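Local structure of nickel-dependent hydrogenase large subunit (Allochromatium vinosum, 3MYR) at residues B[167-179]-B[536-548]. The protein catalyses the reversible oxidation of molecular hydrogen as the nickel-iron large subunit of a heterodimeric hydrogenase, probably recycling hydrogen produced by nitrogenase. Sequence-based numbering, arbitrary orientation.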
loop_
_atom_site.group_PDB
_atom_site.type_symbol
_atom_site.label_atom_id
_atom_site.label_comp_id
_atom_site.label_asym_id
_atom_site.label_seq_id
_atom_site.Cartn_x
_atom_site.Cartn_y
_atom_site.Cartn_z
ATOM N N PHE B 167 11.738 -16.277 -8.521
ATOM C CA PHE B 167 11.822 -16.473 -9.965
ATOM C C PHE B 167 11.410 -17.873 -10.426
ATOM O O PHE B 167 11.342 -18.111 -11.636
ATOM C CB PHE B 167 13.247 -16.226 -10.505
ATOM C CG PHE B 167 13.764 -14.824 -10.312
ATOM C CD1 PHE B 167 12.899 -13.759 -10.142
ATOM C CD2 PHE B 167 15.125 -14.560 -10.494
ATOM C CE1 PHE B 167 13.378 -12.455 -9.961
ATOM C CE2 PHE B 167 15.604 -13.254 -10.376
ATOM C CZ PHE B 167 14.712 -12.206 -10.080
ATOM N N ALA B 168 11.192 -18.800 -9.496
ATOM C CA ALA B 168 10.859 -20.194 -9.853
ATOM C C ALA B 168 9.533 -20.318 -10.623
ATOM O O ALA B 168 8.563 -19.607 -10.293
ATOM C CB ALA B 168 10.824 -21.088 -8.557
ATOM N N ASN B 169 9.493 -21.228 -11.629
ATOM C CA ASN B 169 8.312 -21.418 -12.507
ATOM C C ASN B 169 7.879 -20.146 -13.251
ATOM O O ASN B 169 6.683 -20.007 -13.564
ATOM C CB ASN B 169 7.066 -21.936 -11.708
ATOM C CG ASN B 169 7.371 -23.201 -10.860
ATOM O OD1 ASN B 169 6.662 -23.546 -9.880
ATOM N ND2 ASN B 169 8.411 -23.875 -11.226
ATOM N N GLY B 170 8.790 -19.187 -13.449
ATOM C CA GLY B 170 8.448 -17.908 -14.059
ATOM C C GLY B 170 8.276 -18.149 -15.561
ATOM O O GLY B 170 8.495 -19.271 -16.079
ATOM N N TYR B 171 7.864 -17.110 -16.272
ATOM C CA TYR B 171 7.410 -17.263 -17.619
ATOM C C TYR B 171 8.544 -16.958 -18.580
ATOM O O TYR B 171 8.317 -16.665 -19.741
ATOM C CB TYR B 171 6.142 -16.388 -17.866
ATOM C CG TYR B 171 4.995 -16.663 -16.879
ATOM C CD1 TYR B 171 4.798 -17.937 -16.340
ATOM C CD2 TYR B 171 4.168 -15.631 -16.429
ATOM C CE1 TYR B 171 3.787 -18.166 -15.364
ATOM C CE2 TYR B 171 3.176 -15.844 -15.447
ATOM C CZ TYR B 171 2.992 -17.095 -14.918
ATOM O OH TYR B 171 1.998 -17.317 -13.990
ATOM N N TRP B 172 9.772 -17.002 -18.089
ATOM C CA TRP B 172 10.954 -16.613 -18.869
ATOM C C TRP B 172 10.927 -17.289 -20.273
ATOM O O TRP B 172 10.632 -18.488 -20.402
ATOM C CB TRP B 172 12.230 -17.018 -18.108
ATOM C CG TRP B 172 12.104 -16.723 -16.621
ATOM C CD1 TRP B 172 12.230 -17.635 -15.595
ATOM C CD2 TRP B 172 11.777 -15.464 -16.004
ATOM N NE1 TRP B 172 11.997 -17.015 -14.396
ATOM C CE2 TRP B 172 11.695 -15.699 -14.604
ATOM C CE3 TRP B 172 11.502 -14.177 -16.496
ATOM C CZ2 TRP B 172 11.391 -14.674 -13.669
ATOM C CZ3 TRP B 172 11.153 -13.150 -15.579
ATOM C CH2 TRP B 172 11.129 -13.402 -14.176
ATOM N N GLY B 173 11.281 -16.540 -21.313
ATOM C CA GLY B 173 11.355 -17.139 -22.685
ATOM C C GLY B 173 9.984 -17.126 -23.369
ATOM O O GLY B 173 9.871 -17.481 -24.554
ATOM N N HIS B 174 8.942 -16.653 -22.677
ATOM C CA HIS B 174 7.617 -16.503 -23.328
ATOM C C HIS B 174 7.780 -15.491 -24.503
ATOM O O HIS B 174 8.573 -14.512 -24.384
ATOM C CB HIS B 174 6.619 -15.945 -22.304
ATOM C CG HIS B 174 5.187 -15.960 -22.766
ATOM N ND1 HIS B 174 4.684 -15.048 -23.674
ATOM C CD2 HIS B 174 4.122 -16.690 -22.342
ATOM C CE1 HIS B 174 3.399 -15.280 -23.868
ATOM N NE2 HIS B 174 3.023 -16.228 -23.025
ATOM N N PRO B 175 7.057 -15.730 -25.637
ATOM C CA PRO B 175 7.227 -14.887 -26.833
ATOM C C PRO B 175 6.746 -13.446 -26.592
ATOM O O PRO B 175 7.181 -12.542 -27.308
ATOM C CB PRO B 175 6.361 -15.603 -27.910
ATOM C CG PRO B 175 5.380 -16.474 -27.083
ATOM C CD PRO B 175 6.266 -16.947 -25.940
ATOM N N ALA B 176 5.946 -13.216 -25.539
ATOM C CA ALA B 176 5.529 -11.845 -25.193
ATOM C C ALA B 176 6.725 -10.987 -24.728
ATOM O O ALA B 176 6.678 -9.742 -24.705
ATOM C CB ALA B 176 4.405 -11.872 -24.108
ATOM N N TYR B 177 7.802 -11.651 -24.310
ATOM C CA TYR B 177 9.020 -10.875 -23.898
ATOM C C TYR B 177 9.825 -10.440 -25.112
ATOM O O TYR B 177 10.176 -11.275 -25.931
ATOM C CB TYR B 177 9.918 -11.689 -22.956
ATOM C CG TYR B 177 9.389 -11.875 -21.551
ATOM C CD1 TYR B 177 9.122 -13.155 -21.065
ATOM C CD2 TYR B 177 9.283 -10.769 -20.663
ATOM C CE1 TYR B 177 8.712 -13.348 -19.726
ATOM C CE2 TYR B 177 8.913 -10.923 -19.338
ATOM C CZ TYR B 177 8.627 -12.232 -18.870
ATOM O OH TYR B 177 8.198 -12.365 -17.575
ATOM N N ARG B 178 10.070 -9.142 -25.265
ATOM C CA ARG B 178 10.645 -8.671 -26.519
ATOM C C ARG B 178 11.975 -7.909 -26.365
ATOM O O ARG B 178 12.648 -7.650 -27.372
ATOM C CB ARG B 178 9.631 -7.797 -27.290
ATOM C CG ARG B 178 8.167 -8.384 -27.533
ATOM C CD ARG B 178 7.507 -7.331 -28.423
ATOM N NE ARG B 178 6.097 -6.893 -28.321
ATOM C CZ ARG B 178 5.117 -7.718 -28.461
ATOM N NH1 ARG B 178 3.858 -7.317 -28.425
ATOM N NH2 ARG B 178 5.438 -9.011 -28.526
ATOM N N LEU B 179 12.311 -7.465 -25.147
ATOM C CA LEU B 179 13.573 -6.705 -24.925
ATOM C C LEU B 179 14.825 -7.504 -25.282
ATOM O O LEU B 179 14.923 -8.688 -24.968
ATOM C CB LEU B 179 13.690 -6.192 -23.459
ATOM C CG LEU B 179 12.546 -5.372 -22.887
ATOM C CD1 LEU B 179 12.880 -4.987 -21.372
ATOM C CD2 LEU B 179 12.297 -4.125 -23.732
ATOM N N LEU B 536 -4.445 -14.640 -25.346
ATOM C CA LEU B 536 -3.423 -15.344 -24.545
ATOM C C LEU B 536 -2.682 -16.354 -25.430
ATOM O O LEU B 536 -3.327 -17.232 -26.030
ATOM C CB LEU B 536 -4.096 -16.114 -23.411
ATOM C CG LEU B 536 -4.332 -15.399 -22.072
ATOM C CD1 LEU B 536 -4.698 -13.969 -22.353
ATOM C CD2 LEU B 536 -5.442 -16.120 -21.288
ATOM N N VAL B 537 -1.358 -16.266 -25.523
ATOM C CA VAL B 537 -0.672 -17.366 -26.161
ATOM C C VAL B 537 -0.758 -18.711 -25.418
ATOM O O VAL B 537 -0.862 -19.774 -26.063
ATOM C CB VAL B 537 0.726 -17.080 -26.800
ATOM C CG1 VAL B 537 1.125 -15.626 -26.891
ATOM C CG2 VAL B 537 1.810 -18.043 -26.333
ATOM N N ASP B 538 -0.804 -18.651 -24.091
ATOM C CA ASP B 538 -0.753 -19.857 -23.275
ATOM C C ASP B 538 -1.431 -19.633 -21.909
ATOM O O ASP B 538 -0.936 -18.876 -21.068
ATOM C CB ASP B 538 0.703 -20.261 -23.115
ATOM C CG ASP B 538 0.912 -21.484 -22.206
ATOM O OD1 ASP B 538 2.099 -21.856 -22.006
ATOM O OD2 ASP B 538 -0.064 -22.014 -21.629
ATOM N N VAL B 539 -2.553 -20.313 -21.683
ATOM C CA VAL B 539 -3.335 -20.119 -20.481
ATOM C C VAL B 539 -2.633 -20.494 -19.195
ATOM O O VAL B 539 -3.034 -20.034 -18.117
ATOM C CB VAL B 539 -4.762 -20.748 -20.556
ATOM C CG1 VAL B 539 -5.555 -20.096 -21.738
ATOM C CG2 VAL B 539 -4.728 -22.333 -20.655
ATOM N N LYS B 540 -1.548 -21.243 -19.301
ATOM C CA LYS B 540 -0.750 -21.599 -18.119
ATOM C C LYS B 540 0.323 -20.603 -17.750
ATOM O O LYS B 540 1.001 -20.784 -16.748
ATOM C CB LYS B 540 -0.078 -22.951 -18.360
ATOM C CG LYS B 540 -1.122 -24.055 -18.619
ATOM C CD LYS B 540 -0.642 -25.444 -18.178
ATOM C CE LYS B 540 -1.759 -26.484 -18.488
ATOM N NZ LYS B 540 -1.417 -27.909 -18.082
ATOM N N GLN B 541 0.570 -19.643 -18.648
ATOM C CA GLN B 541 1.545 -18.578 -18.460
ATOM C C GLN B 541 0.850 -17.309 -18.969
ATOM O O GLN B 541 1.212 -16.770 -20.021
ATOM C CB GLN B 541 2.845 -18.833 -19.273
ATOM C CG GLN B 541 3.587 -20.144 -18.913
ATOM C CD GLN B 541 5.093 -20.161 -19.345
ATOM O OE1 GLN B 541 5.503 -19.490 -20.255
ATOM N NE2 GLN B 541 5.904 -20.875 -18.605
ATOM N N PRO B 542 -0.178 -16.847 -18.243
ATOM C CA PRO B 542 -1.045 -15.761 -18.717
ATOM C C PRO B 542 -0.380 -14.369 -18.524
ATOM O O PRO B 542 -0.938 -13.477 -17.904
ATOM C CB PRO B 542 -2.261 -15.931 -17.803
ATOM C CG PRO B 542 -1.567 -16.193 -16.444
ATOM C CD PRO B 542 -0.554 -17.277 -16.869
ATOM N N ILE B 543 0.830 -14.201 -19.045
ATOM C CA ILE B 543 1.519 -12.950 -18.932
ATOM C C ILE B 543 0.698 -11.769 -19.506
ATOM O O ILE B 543 0.815 -10.667 -19.030
ATOM C CB ILE B 543 2.864 -13.089 -19.594
ATOM C CG1 ILE B 543 3.794 -11.916 -19.262
ATOM C CG2 ILE B 543 2.695 -13.276 -21.081
ATOM C CD1 ILE B 543 5.299 -12.256 -19.516
ATOM N N GLU B 544 -0.208 -12.018 -20.455
ATOM C CA GLU B 544 -0.932 -10.899 -21.032
ATOM C C GLU B 544 -1.963 -10.376 -20.061
ATOM O O GLU B 544 -2.268 -9.201 -20.052
ATOM C CB GLU B 544 -1.639 -11.296 -22.331
ATOM C CG GLU B 544 -0.692 -11.844 -23.471
ATOM C CD GLU B 544 -0.481 -13.369 -23.442
ATOM O OE1 GLU B 544 -0.146 -13.950 -24.502
ATOM O OE2 GLU B 544 -0.614 -14.020 -22.379
ATOM N N ILE B 545 -2.539 -11.253 -19.255
ATOM C CA ILE B 545 -3.469 -10.815 -18.223
ATOM C C ILE B 545 -2.711 -9.958 -17.187
ATOM O O ILE B 545 -3.152 -8.851 -16.832
ATOM C CB ILE B 545 -4.161 -12.033 -17.581
ATOM C CG1 ILE B 545 -5.260 -12.534 -18.522
ATOM C CG2 ILE B 545 -4.769 -11.651 -16.189
ATOM C CD1 ILE B 545 -5.968 -13.881 -18.009
ATOM N N LEU B 546 -1.550 -10.455 -16.756
ATOM C CA LEU B 546 -0.786 -9.807 -15.726
ATOM C C LEU B 546 -0.369 -8.417 -16.197
ATOM O O LEU B 546 -0.406 -7.491 -15.434
ATOM C CB LEU B 546 0.454 -10.646 -15.362
ATOM C CG LEU B 546 0.174 -12.053 -14.779
ATOM C CD1 LEU B 546 1.508 -12.727 -14.411
ATOM C CD2 LEU B 546 -0.722 -12.006 -13.580
ATOM N N ARG B 547 0.092 -8.288 -17.437
ATOM C CA ARG B 547 0.564 -6.965 -17.872
ATOM C C ARG B 547 -0.506 -5.906 -17.676
ATOM O O ARG B 547 -0.207 -4.837 -17.200
ATOM C CB ARG B 547 0.953 -7.002 -19.371
ATOM C CG ARG B 547 2.284 -7.560 -19.586
ATOM C CD ARG B 547 2.601 -7.767 -21.077
ATOM N NE ARG B 547 3.930 -8.308 -21.172
ATOM C CZ ARG B 547 4.647 -8.439 -22.278
ATOM N NH1 ARG B 547 4.136 -8.158 -23.471
ATOM N NH2 ARG B 547 5.870 -8.915 -22.177
ATOM N N THR B 548 -1.749 -6.217 -18.053
ATOM C CA THR B 548 -2.850 -5.271 -17.994
ATOM C C THR B 548 -3.371 -5.111 -16.573
ATOM O O THR B 548 -3.498 -3.959 -16.064
ATOM C CB THR B 548 -3.963 -5.658 -18.971
ATOM O OG1 THR B 548 -3.519 -5.389 -20.304
ATOM C CG2 THR B 548 -5.278 -4.831 -18.751
HETATM O O HOH W 1 5.464 -21.540 -15.403
HETATM O O HOH W 2 0.942 -19.726 -14.084
HETATM O O HOH W 3 7.810 -19.386 -21.382
HETATM O O HOH W 4 0.190 -16.524 -22.573
#
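I543 puts CG1 anti to its backbone N (chi1 -167°), and H174 does the same with CG (chi1 -170°). Thus the two branches of I543 serve different rings. CG2 lies over one face of the H174 imidazole, 3.6 Å from the ring centroid. CD1 sits over a face of Y177, 3.4 Å from Y177 CZ. Both are CH-pi contacts. Y171 lays one ring face on Q541, whose CA is 3.9 Å from the centroid; L546 CD1 meets the edge. Y171 OH bonds to S49 N of the small subunit, so the contact borders the heterodimer interface. R547 NH2 donates to A176 O at 2.8 Å, from above the carbonyl plane; NH1 adds a weak bond. R547 NE binds D115 O. H174 ND1 accepts from A176 N (2.9 Å) in the ring plane. H174 NE2 meets a water at 2.9 Å, which also binds D538 N, Q541 O and E544 OE2. A leucine for H174 would probably leave A176 N without its acceptor and cost the water one partner. Far from the nickel-iron site, the chemistry implies structural packing: apolar contacts, R547 bonds and water bridges join loop 167-179 to turn 538-541 and the start of helix 543-551.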